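Local coordinates for protein beta-alanyl-CoA:ammonia lyase 2 (Clostridium propionicum, PDB 4MTU) that probably acts as a lyase on beta-alanyl-CoA, removing ammonia, and is a zinc-binding member of the hot dog fold superfamily, at residues A14-Y19 / G26-N31; N31-V36 / G116-S121; E39-V42 / I48-F51; G79-T84 / D127-P132. One frame throughout, in Å; residues are numbered along the deposited sequence. Where two conformers were deposited one is given.

From the N terminus, the loop after strand 4-11 meets the start of helix 27-45 in interaction 1, which closes the short loop 20-25 at the surface. Interaction 2 begins on the same helix, sharing N31, and closes a long excursion by packing the helix on strand 106-123. Nested inside that excursion, interaction 3 binds the later part of the helix to the chain that turns back into strand 50-59. Interaction 4 crosses interaction 2 along the chain: it ties the start of strand 82-95 to the loop beyond strand 106-123, beside the zinc site. Interactions 2 and 3 meet at F51, and interactions 3 and 4 where M41 touches Y83.

Interaction 1 of 4, residues A14-Y19 / G26-N31; sequences AKDAHY and GARIVN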
loop_
_atom_site.group_PDB
_atom_site.type_symbol
_atom_site.label_atom_id
_atom_site.label_comp_id
_atom_site.label_asym_id
_atom_site.label_seq_id
_atom_site.Cartn_x
_atom_site.Cartn_y
_atom_site.Cartn_z
ATOM N N ALA A 14 -1.857 4.123 -10.654
ATOM C CA ALA A 14 -1.332 2.781 -10.934
ATOM C C ALA A 14 -1.469 1.879 -9.699
ATOM O O ALA A 14 -1.584 0.659 -9.854
ATOM C CB ALA A 14 0.124 2.892 -11.379
ATOM N N LYS A 15 -1.462 2.411 -8.506
ATOM C CA LYS A 15 -1.623 1.696 -7.271
ATOM C C LYS A 15 -3.007 1.084 -7.092
ATOM O O LYS A 15 -3.180 0.183 -6.287
ATOM C CB LYS A 15 -1.316 2.615 -6.077
ATOM C CG LYS A 15 0.101 3.216 -6.141
ATOM C CD LYS A 15 0.235 4.352 -5.142
ATOM C CE LYS A 15 1.617 4.942 -5.113
ATOM N NZ LYS A 15 1.888 5.681 -6.329
ATOM N N ASP A 16 -4.001 1.575 -7.833
ATOM C CA ASP A 16 -5.352 1.072 -7.797
ATOM C C ASP A 16 -5.556 -0.079 -8.776
ATOM O O ASP A 16 -6.569 -0.786 -8.676
ATOM C CB ASP A 16 -6.360 2.184 -8.079
ATOM C CG ASP A 16 -6.368 3.196 -6.929
ATOM O OD1 ASP A 16 -6.758 2.788 -5.801
ATOM O OD2 ASP A 16 -5.999 4.366 -7.152
ATOM N N ALA A 17 -4.630 -0.304 -9.720
ATOM C CA ALA A 17 -4.765 -1.477 -10.569
ATOM C C ALA A 17 -4.814 -2.707 -9.696
ATOM O O ALA A 17 -4.119 -2.800 -8.680
ATOM C CB ALA A 17 -3.574 -1.575 -11.513
ATOM N N HIS A 18 -5.583 -3.692 -10.145
ATOM C CA HIS A 18 -5.728 -4.947 -9.407
ATOM C C HIS A 18 -5.496 -6.154 -10.308
ATOM O O HIS A 18 -4.752 -7.055 -9.952
ATOM C CB HIS A 18 -7.106 -4.997 -8.736
ATOM C CG HIS A 18 -7.163 -6.010 -7.681
ATOM N ND1 HIS A 18 -6.608 -5.790 -6.431
ATOM C CD2 HIS A 18 -7.713 -7.280 -7.708
ATOM C CE1 HIS A 18 -6.832 -6.870 -5.729
ATOM N NE2 HIS A 18 -7.455 -7.801 -6.439
ATOM N N TYR A 19 -6.175 -6.195 -11.421
ATOM C CA TYR A 19 -5.974 -7.248 -12.400
ATOM C C TYR A 19 -4.947 -6.804 -13.392
ATOM O O TYR A 19 -4.536 -5.624 -13.425
ATOM C CB TYR A 19 -7.302 -7.644 -13.058
ATOM C CG TYR A 19 -8.274 -8.111 -12.007
ATOM C CD1 TYR A 19 -8.115 -9.333 -11.329
ATOM C CD2 TYR A 19 -9.381 -7.304 -11.577
ATOM C CE1 TYR A 19 -8.979 -9.771 -10.339
ATOM C CE2 TYR A 19 -10.225 -7.787 -10.603
ATOM C CZ TYR A 19 -10.048 -9.012 -9.973
ATOM O OH TYR A 19 -10.969 -9.383 -8.965
ATOM N N GLY A 26 -13.749 -4.119 -8.827
ATOM C CA GLY A 26 -14.977 -3.526 -8.353
ATOM C C GLY A 26 -14.966 -3.236 -6.839
ATOM O O GLY A 26 -15.585 -2.276 -6.376
ATOM N N ALA A 27 -14.233 -4.038 -6.082
ATOM C CA ALA A 27 -14.130 -3.799 -4.659
ATOM C C ALA A 27 -13.537 -2.432 -4.330
ATOM O O ALA A 27 -13.783 -1.916 -3.244
ATOM C CB ALA A 27 -13.354 -4.894 -3.952
ATOM N N ARG A 28 -12.774 -1.819 -5.249
ATOM C CA ARG A 28 -12.269 -0.471 -4.977
ATOM C C ARG A 28 -13.415 0.516 -4.800
ATOM O O ARG A 28 -13.326 1.461 -4.007
ATOM C CB ARG A 28 -11.348 -0.038 -6.132
ATOM C CG ARG A 28 -10.819 1.385 -6.030
ATOM C CD ARG A 28 -9.882 1.564 -4.893
ATOM N NE ARG A 28 -9.408 2.948 -4.740
ATOM C CZ ARG A 28 -10.068 3.872 -4.104
ATOM N NH1 ARG A 28 -11.248 3.624 -3.545
ATOM N NH2 ARG A 28 -9.554 5.086 -3.979
ATOM N N ILE A 29 -14.499 0.325 -5.580
ATOM C CA ILE A 29 -15.665 1.187 -5.431
ATOM C C ILE A 29 -16.321 0.961 -4.062
ATOM O O ILE A 29 -16.721 1.909 -3.384
ATOM C CB ILE A 29 -16.695 0.885 -6.562
ATOM C CG1 ILE A 29 -16.105 1.242 -7.930
ATOM C CG2 ILE A 29 -17.982 1.604 -6.271
ATOM C CD1 ILE A 29 -16.968 0.784 -9.109
ATOM N N VAL A 30 -16.438 -0.315 -3.651
ATOM C CA VAL A 30 -17.036 -0.646 -2.369
ATOM C C VAL A 30 -16.195 -0.066 -1.227
ATOM O O VAL A 30 -16.785 0.453 -0.271
ATOM C CB VAL A 30 -17.224 -2.160 -2.259
ATOM C CG1 VAL A 30 -17.857 -2.515 -0.917
ATOM C CG2 VAL A 30 -18.062 -2.697 -3.423
ATOM N N ASN A 31 -14.901 -0.059 -1.348
ATOM C CA ASN A 31 -14.044 0.577 -0.358
ATOM C C ASN A 31 -14.437 2.049 -0.182
ATOM O O ASN A 31 -14.593 2.571 0.908
ATOM C CB ASN A 31 -12.596 0.379 -0.795
ATOM C CG ASN A 31 -11.654 1.000 0.196
ATOM O OD1 ASN A 31 -11.974 1.110 1.338
ATOM N ND2 ASN A 31 -10.510 1.470 -0.214
HETATM O O HOH W 1 -7.211 6.126 -5.481
#
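R28 sets its CG anti to the backbone N (chi1 176°) and bends at chi2, which carries its guanidinium off the first turn of helix 27-45, the helix of the hot dog fold, to D16; the aspartate, its CG anti to the carbonyl carbon, reaches across from the short 3-10 segment 14-16. The two form a salt bridge in which R28 NE donates to D16 OD1 at 2.9 Å, with an N-H...acceptor angle of 153°. The two flat groups take part differently. OD1 sits at the guanidinium edge, close to its plane, whereas the N-H reaches OD1 from above the carboxylate, 53° out of its plane. Beside this bond the aliphatic CD of R28 lies 3.5 Å from D16 OD1.

Both charged groups have further partners. NH1 of R28 bonds to OE1 of Q32, one turn along the helix, and OD2 of D16 accepts from the backbone N of S13, so each is fixed at more than one atom. The contact thus pins the loop after strand 4-11 to the start of the helix at a subunit boundary, where the nearby H18 NE2 bonds to D35 OD1 of the second subunit. A water bridges the pair, giving a proton to D16 OD2 at 2.7 Å and accepting one from R28 NH2 at 3.0 Å.

Interaction 2 of 4, residues N31-V36 / G116-S121; sequences NQWGDV and GTATGS
The indole of W33 presents the edge of its six-membered ring to G116, whose C lies near the ring plane 3.8 Å from CZ2, while T117 C and the A118 methyl approach obliquely; beyond the two segments, the ring of F87 meets the indole with their planes inclined at about 35°. This is the core packing of the hot dog fold, a long helix laid against an antiparallel sheet. The axes of the segments 31-36 and 116-121 pass 10.5 Å apart and cross at -50°, a gap that the large side chain of W33 bridges.

Its CG lies beside the backbone N and anti to the carbonyl carbon (chi1 -74°), which directs the indole from the helix onto the strand. There CH2 of W33 comes to 3.6 Å from the carbonyl carbon of T117, and packing is against the strand backbone as much as against side chains. Glycine at 116 allows this: with no side chain to stand in the way, the ring edge rests on the main chain, whereas the side chain of T117 starts away from the helix.

At the polar end of the indole, NE1 donates to the backbone O of E88 on the neighbouring strand 82-95, a bond that satisfies the buried N-H and fixes the rotation of the ring. Y54 and Y71 also touch the indole, so one helix residue touches several strands of the sheet. The apolar contact across the pair is that of A118 CB, 3.5 Å from W33 CZ3 and 3.9 Å from CE3.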
loop_
_atom_site.group_PDB
_atom_site.type_symbol
_atom_site.label_atom_id
_atom_site.label_comp_id
_atom_site.label_asym_id
_atom_site.label_seq_id
_atom_site.Cartn_x
_atom_site.Cartn_y
_atom_site.Cartn_z
ATOM N N ASN A 31 -14.901 -0.059 -1.348
ATOM C CA ASN A 31 -14.044 0.577 -0.358
ATOM C C ASN A 31 -14.437 2.049 -0.182
ATOM O O ASN A 31 -14.593 2.571 0.908
ATOM C CB ASN A 31 -12.596 0.379 -0.795
ATOM C CG ASN A 31 -11.654 1.000 0.196
ATOM O OD1 ASN A 31 -11.974 1.110 1.338
ATOM N ND2 ASN A 31 -10.510 1.470 -0.214
ATOM N N GLN A 32 -14.588 2.738 -1.339
ATOM C CA GLN A 32 -14.912 4.152 -1.276
ATOM C C GLN A 32 -16.317 4.392 -0.724
ATOM O O GLN A 32 -16.504 5.329 0.068
ATOM C CB GLN A 32 -14.752 4.847 -2.655
ATOM C CG GLN A 32 -14.471 6.300 -2.473
ATOM C CD GLN A 32 -13.166 6.564 -1.782
ATOM O OE1 GLN A 32 -12.161 5.873 -2.055
ATOM N NE2 GLN A 32 -13.124 7.516 -0.899
ATOM N N TRP A 33 -17.281 3.570 -1.111
ATOM C CA TRP A 33 -18.647 3.718 -0.549
ATOM C C TRP A 33 -18.625 3.505 0.970
ATOM O O TRP A 33 -19.416 4.165 1.662
ATOM C CB TRP A 33 -19.567 2.742 -1.213
ATOM C CG TRP A 33 -19.959 3.107 -2.628
ATOM C CD1 TRP A 33 -19.940 4.339 -3.201
ATOM C CD2 TRP A 33 -20.470 2.196 -3.609
ATOM N NE1 TRP A 33 -20.406 4.272 -4.507
ATOM C CE2 TRP A 33 -20.736 2.940 -4.763
ATOM C CE3 TRP A 33 -20.676 0.814 -3.612
ATOM C CZ2 TRP A 33 -21.270 2.359 -5.943
ATOM C CZ3 TRP A 33 -21.174 0.239 -4.747
ATOM C CH2 TRP A 33 -21.461 1.002 -5.910
ATOM N N GLY A 34 -17.756 2.646 1.488
ATOM C CA GLY A 34 -17.661 2.518 2.927
ATOM C C GLY A 34 -17.281 3.854 3.576
ATOM O O GLY A 34 -17.834 4.230 4.620
ATOM N N ASP A 35 -16.334 4.567 2.962
ATOM C CA ASP A 35 -15.895 5.863 3.500
ATOM C C ASP A 35 -16.957 6.951 3.318
ATOM O O ASP A 35 -17.123 7.813 4.173
ATOM C CB ASP A 35 -14.585 6.271 2.890
ATOM C CG ASP A 35 -13.390 5.430 3.242
ATOM O OD1 ASP A 35 -13.543 4.508 4.115
ATOM O OD2 ASP A 35 -12.306 5.717 2.659
ATOM N N VAL A 36 -17.709 6.908 2.197
ATOM C CA VAL A 36 -18.834 7.814 2.002
ATOM C C VAL A 36 -19.885 7.582 3.089
ATOM O O VAL A 36 -20.411 8.512 3.700
ATOM C CB VAL A 36 -19.453 7.626 0.582
ATOM C CG1 VAL A 36 -20.720 8.432 0.434
ATOM C CG2 VAL A 36 -18.448 8.044 -0.487
ATOM N N GLY A 116 -21.279 2.255 -11.084
ATOM C CA GLY A 116 -21.828 1.367 -10.096
ATOM C C GLY A 116 -22.968 2.052 -9.328
ATOM O O GLY A 116 -23.016 3.265 -9.230
ATOM N N THR A 117 -23.815 1.182 -8.773
ATOM C CA THR A 117 -24.846 1.621 -7.831
ATOM C C THR A 117 -24.946 0.594 -6.722
ATOM O O THR A 117 -24.583 -0.575 -6.878
ATOM C CB THR A 117 -26.207 1.758 -8.520
ATOM O OG1 THR A 117 -26.611 0.478 -9.011
ATOM C CG2 THR A 117 -26.231 2.744 -9.617
ATOM N N ALA A 118 -25.496 1.011 -5.572
ATOM C CA ALA A 118 -25.715 0.101 -4.472
ATOM C C ALA A 118 -26.705 0.720 -3.457
ATOM O O ALA A 118 -26.836 1.937 -3.375
ATOM C CB ALA A 118 -24.442 -0.193 -3.699
ATOM N N THR A 119 -27.307 -0.181 -2.687
ATOM C CA THR A 119 -28.023 0.210 -1.447
ATOM C C THR A 119 -27.297 -0.445 -0.290
ATOM O O THR A 119 -27.030 -1.645 -0.370
ATOM C CB THR A 119 -29.464 -0.274 -1.490
ATOM O OG1 THR A 119 -30.080 0.287 -2.657
ATOM C CG2 THR A 119 -30.225 0.118 -0.237
ATOM N N GLY A 120 -26.999 0.304 0.769
ATOM C CA GLY A 120 -26.309 -0.224 1.923
ATOM C C GLY A 120 -26.939 0.206 3.204
ATOM O O GLY A 120 -27.798 1.113 3.225
ATOM N N SER A 121 -26.584 -0.455 4.259
ATOM C CA SER A 121 -27.055 -0.068 5.576
ATOM C C SER A 121 -25.937 -0.025 6.583
ATOM O O SER A 121 -25.026 -0.868 6.552
ATOM C CB SER A 121 -28.018 -1.188 5.944
ATOM O OG SER A 121 -29.240 -0.949 5.268
#

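Interaction 3 of 4, residues E39-V42 / I48-F51; sequences ELMV and ISLF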
loop_
_atom_site.group_PDB
_atom_site.type_symbol
_atom_site.label_atom_id
_atom_site.label_comp_id
_atom_site.label_asym_id
_atom_site.label_seq_id
_atom_site.Cartn_x
_atom_site.Cartn_y
_atom_site.Cartn_z
ATOM N N GLU A 39 -18.856 9.001 6.378
ATOM C CA GLU A 39 -19.017 10.450 6.452
ATOM C C GLU A 39 -20.482 10.800 6.743
ATOM O O GLU A 39 -20.789 11.683 7.576
ATOM C CB GLU A 39 -18.543 11.095 5.148
ATOM C CG GLU A 39 -18.333 12.586 5.296
ATOM C CD GLU A 39 -17.748 13.283 4.087
ATOM O OE1 GLU A 39 -17.140 12.646 3.232
ATOM O OE2 GLU A 39 -17.859 14.546 4.036
ATOM N N LEU A 40 -21.424 10.140 6.069
ATOM C CA LEU A 40 -22.838 10.343 6.318
ATOM C C LEU A 40 -23.218 10.063 7.807
ATOM O O LEU A 40 -24.019 10.797 8.370
ATOM C CB LEU A 40 -23.694 9.465 5.416
ATOM C CG LEU A 40 -23.661 9.795 3.913
ATOM C CD1 LEU A 40 -24.264 8.670 3.109
ATOM C CD2 LEU A 40 -24.420 11.076 3.646
ATOM N N MET A 41 -22.635 9.027 8.365
ATOM C CA MET A 41 -22.945 8.662 9.734
ATOM C C MET A 41 -22.355 9.673 10.716
ATOM O O MET A 41 -22.998 10.004 11.753
ATOM C CB MET A 41 -22.471 7.229 10.018
ATOM C CG MET A 41 -23.228 6.184 9.240
ATOM S SD MET A 41 -25.021 6.178 9.500
ATOM C CE MET A 41 -25.603 7.110 8.094
ATOM N N VAL A 42 -21.173 10.162 10.445
ATOM C CA VAL A 42 -20.608 11.233 11.253
ATOM C C VAL A 42 -21.573 12.413 11.289
ATOM O O VAL A 42 -21.843 13.009 12.342
ATOM C CB VAL A 42 -19.205 11.652 10.709
ATOM C CG1 VAL A 42 -18.715 12.911 11.442
ATOM C CG2 VAL A 42 -18.222 10.485 10.855
ATOM N N ILE A 48 -18.617 7.075 13.804
ATOM C CA ILE A 48 -18.157 6.514 12.521
ATOM C C ILE A 48 -19.003 5.325 12.073
ATOM O O ILE A 48 -18.985 5.031 10.869
ATOM C CB ILE A 48 -16.679 6.129 12.534
ATOM C CG1 ILE A 48 -16.318 5.103 13.642
ATOM C CG2 ILE A 48 -15.830 7.387 12.597
ATOM C CD1 ILE A 48 -14.936 4.475 13.455
ATOM N N SER A 49 -19.766 4.690 12.959
ATOM C CA SER A 49 -20.704 3.616 12.654
ATOM C C SER A 49 -19.990 2.307 12.328
ATOM O O SER A 49 -18.753 2.222 12.298
ATOM C CB SER A 49 -21.697 3.994 11.531
ATOM O OG SER A 49 -21.279 3.672 10.228
ATOM N N LEU A 50 -20.826 1.301 12.083
ATOM C CA LEU A 50 -20.416 -0.025 11.634
ATOM C C LEU A 50 -21.232 -0.267 10.344
ATOM O O LEU A 50 -22.450 -0.028 10.284
ATOM C CB LEU A 50 -20.666 -1.075 12.682
ATOM C CG LEU A 50 -19.874 -0.877 14.021
ATOM C CD1 LEU A 50 -20.460 -1.797 15.106
ATOM C CD2 LEU A 50 -18.379 -1.021 13.835
ATOM N N PHE A 51 -20.595 -0.779 9.299
ATOM C CA PHE A 51 -21.297 -1.087 8.056
ATOM C C PHE A 51 -21.971 -2.483 8.152
ATOM O O PHE A 51 -21.309 -3.476 8.438
ATOM C CB PHE A 51 -20.269 -0.975 6.907
ATOM C CG PHE A 51 -20.927 -0.494 5.612
ATOM C CD1 PHE A 51 -20.576 0.820 5.178
ATOM C CD2 PHE A 51 -21.787 -1.234 4.860
ATOM C CE1 PHE A 51 -21.191 1.309 4.013
ATOM C CE2 PHE A 51 -22.421 -0.777 3.747
ATOM C CZ PHE A 51 -22.103 0.498 3.350
#
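The backbones of V42 and I48 come within 5.5 Å between their CA atoms, where the chain leaves helix 27-45, turns through S49 with a positive phi of 73°, and enters strand 50-59. This is the helix-to-strand return of the hot dog fold, in which the helix and the edge strand of the chain's own sheet are joined by a tight connection.

M41 and S49 point their first side-chain bonds at each other. S49 was deposited in two conformers, and its contacts are those of the one described here. In it the methionine CG, which lies beside its backbone N, comes to 3.3 Å from S49 OG, and M41 CB packs 3.7 Å from S49 CB. Bends at chi2 and chi3 then lead the rest of the chain away from the serine into the interior, where its sulfur reaches Y83 of strand 82-95: SD of M41 is 3.5 Å from Y83 CG. L122 and I124 touch both M41 and S49, which buries the pair between helix and sheet.

S49 OG turns back to donate to I48 O at 2.7 Å, with a C=O...donor angle of 109° and 22° from the carbonyl plane. In this conformer the hydroxyl thus finds an acceptor within its own turn while its flank packs on the methionine methylenes. S49 N is held in turn by OD1 of D47. No hydrogen bond links the two segments; what completes the contact is a looser apolar touch, V42 CG2 against I48 CG2 at 4.3 Å.

Interaction 4 of 4, residues G79-T84 / D127-P132; sequences GNQSYT and DNQRGP. With SO4 (sulfate ion), chain C.
The amide of Q129 grips the turn at N80 precisely: NE2 donates to N80 O at 2.9 Å with an N-H...acceptor angle of 178°, in the carbonyl plane and on a lone pair. Extended beyond CG, the glutamine reaches straight from its loop to this oxygen. Its amide is also held by other partners, NE2 by I124 O and OE1 by K126 NZ, and the same lysine NZ bonds to N80 O, so the group is kept from flipping. Y83 comes from the opposite direction and sets its OH 3.3 Å from Q129 CD. The hydroxyl also lies 3.4 Å from Q129 NE2, but the angle is too poor for a hydrogen bond; its bond is with OD1 of D45.

The contact is looser at Q81, whose side chain crosses that of Q129 at about a right angle and brings CG only to 4.1 Å from NE2. The same turn binds a sulfate ion, probably from the crystallisation liquor: Q81 N donates to its O1 at 2.9 Å, S82 N to O4 and N80 ND2 to O2, while the bond from N80 N to O4 is weak. A side chain on G79 would clash with O4, which lies 3.2 Å from its CA.

The turn is the beta-hairpin connection between strands 68-78 and 82-95, closed by G79 N bonding to S82 O. It adjoins the zinc site: D45 and H142 bind the metal, G79 O accepts from H142 ND1, Q129 packs against D45 and H142, and Y83 is a second-shell residue through its bond to D45.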
loop_
_atom_site.group_PDB
_atom_site.type_symbol
_atom_site.label_atom_id
_atom_site.label_comp_id
_atom_site.label_asym_id
_atom_site.label_seq_id
_atom_site.Cartn_x
_atom_site.Cartn_y
_atom_site.Cartn_z
ATOM N N GLY A 79 -33.417 4.919 10.540
ATOM C CA GLY A 79 -34.106 3.988 11.351
ATOM C C GLY A 79 -33.827 4.312 12.797
ATOM O O GLY A 79 -33.430 5.377 13.178
ATOM N N ASN A 80 -34.093 3.344 13.672
ATOM C CA ASN A 80 -33.804 3.482 15.082
ATOM C C ASN A 80 -32.295 3.387 15.339
ATOM O O ASN A 80 -31.750 4.294 15.918
ATOM C CB ASN A 80 -34.536 2.458 15.962
ATOM C CG ASN A 80 -36.019 2.531 15.785
ATOM O OD1 ASN A 80 -36.592 3.567 16.185
ATOM N ND2 ASN A 80 -36.664 1.515 15.224
ATOM N N GLN A 81 -31.677 2.331 14.837
ATOM C CA GLN A 81 -30.217 2.146 14.912
ATOM C C GLN A 81 -29.572 1.903 13.551
ATOM O O GLN A 81 -28.349 1.929 13.464
ATOM C CB GLN A 81 -29.828 1.008 15.841
ATOM C CG GLN A 81 -30.284 1.191 17.267
ATOM C CD GLN A 81 -29.930 0.043 18.180
ATOM O OE1 GLN A 81 -29.091 0.219 19.064
ATOM N NE2 GLN A 81 -30.589 -1.043 17.893
ATOM N N SER A 82 -30.366 1.678 12.512
ATOM C CA SER A 82 -29.861 1.386 11.202
ATOM C C SER A 82 -30.260 2.515 10.264
ATOM O O SER A 82 -31.269 3.199 10.465
ATOM C CB SER A 82 -30.376 0.024 10.749
ATOM O OG SER A 82 -31.607 0.233 10.093
ATOM N N TYR A 83 -29.434 2.766 9.272
ATOM C CA TYR A 83 -29.563 3.852 8.342
ATOM C C TYR A 83 -29.409 3.284 6.918
ATOM O O TYR A 83 -28.391 2.640 6.632
ATOM C CB TYR A 83 -28.489 4.916 8.598
ATOM C CG TYR A 83 -28.411 5.425 9.998
ATOM C CD1 TYR A 83 -27.838 4.696 11.014
ATOM C CD2 TYR A 83 -28.898 6.694 10.322
ATOM C CE1 TYR A 83 -27.753 5.137 12.311
ATOM C CE2 TYR A 83 -28.815 7.135 11.656
ATOM C CZ TYR A 83 -28.245 6.383 12.628
ATOM O OH TYR A 83 -28.144 6.816 13.932
ATOM N N THR A 84 -30.420 3.483 6.101
ATOM C CA THR A 84 -30.379 2.949 4.727
ATOM C C THR A 84 -29.884 4.048 3.835
ATOM O O THR A 84 -30.455 5.125 3.807
ATOM C CB THR A 84 -31.790 2.502 4.293
ATOM O OG1 THR A 84 -32.267 1.560 5.264
ATOM C CG2 THR A 84 -31.721 1.906 2.882
ATOM N N ASP A 127 -26.861 3.936 22.195
ATOM C CA ASP A 127 -26.083 4.638 23.226
ATOM C C ASP A 127 -24.964 5.498 22.611
ATOM O O ASP A 127 -24.423 6.369 23.282
ATOM C CB ASP A 127 -25.479 3.694 24.263
ATOM C CG ASP A 127 -26.427 2.949 25.168
ATOM O OD1 ASP A 127 -27.636 3.332 25.233
ATOM O OD2 ASP A 127 -26.091 1.935 25.831
ATOM N N ASN A 128 -24.526 5.202 21.373
ATOM C CA ASN A 128 -23.490 5.904 20.692
ATOM C C ASN A 128 -24.009 6.993 19.755
ATOM O O ASN A 128 -23.180 7.732 19.165
ATOM C CB ASN A 128 -22.616 4.972 19.848
ATOM C CG ASN A 128 -21.810 4.031 20.727
ATOM O OD1 ASN A 128 -21.348 4.414 21.786
ATOM N ND2 ASN A 128 -21.749 2.790 20.296
ATOM N N GLN A 129 -25.313 7.147 19.586
ATOM C CA GLN A 129 -25.849 8.210 18.737
ATOM C C GLN A 129 -25.775 9.553 19.499
ATOM O O GLN A 129 -26.095 9.654 20.680
ATOM C CB GLN A 129 -27.271 7.931 18.345
ATOM C CG GLN A 129 -27.404 6.690 17.449
ATOM C CD GLN A 129 -28.815 6.260 17.156
ATOM O OE1 GLN A 129 -29.771 7.057 17.292
ATOM N NE2 GLN A 129 -29.018 5.063 16.663
ATOM N N ARG A 130 -25.325 10.585 18.797
ATOM C CA ARG A 130 -25.064 11.897 19.403
ATOM C C ARG A 130 -25.845 13.013 18.793
ATOM O O ARG A 130 -25.665 14.173 19.155
ATOM C CB ARG A 130 -23.557 12.212 19.439
ATOM C CG ARG A 130 -22.752 11.116 20.116
ATOM C CD ARG A 130 -21.342 11.493 20.471
ATOM N NE ARG A 130 -20.628 12.028 19.285
ATOM C CZ ARG A 130 -20.105 13.206 19.161
ATOM N NH1 ARG A 130 -20.044 14.108 20.132
ATOM N NH2 ARG A 130 -19.526 13.563 17.996
ATOM N N GLY A 131 -26.733 12.708 17.848
ATOM C CA GLY A 131 -27.488 13.703 17.136
ATOM C C GLY A 131 -26.652 14.317 15.962
ATOM O O GLY A 131 -25.463 14.054 15.788
ATOM N N PRO A 132 -27.327 15.104 15.174
ATOM C CA PRO A 132 -26.695 15.667 13.962
ATOM C C PRO A 132 -25.481 16.516 14.315
ATOM O O PRO A 132 -25.447 17.236 15.306
ATOM C CB PRO A 132 -27.780 16.461 13.290
ATOM C CG PRO A 132 -29.059 15.928 13.795
ATOM C CD PRO A 132 -28.761 15.451 15.207
HETATM S S SO4 C . -33.887 -0.303 12.929
HETATM O O1 SO4 C . -32.901 -0.199 14.035
HETATM O O2 SO4 C . -35.190 -0.543 13.472
HETATM O O3 SO4 C . -33.467 -1.443 12.044
HETATM O O4 SO4 C . -33.573 0.979 12.176
#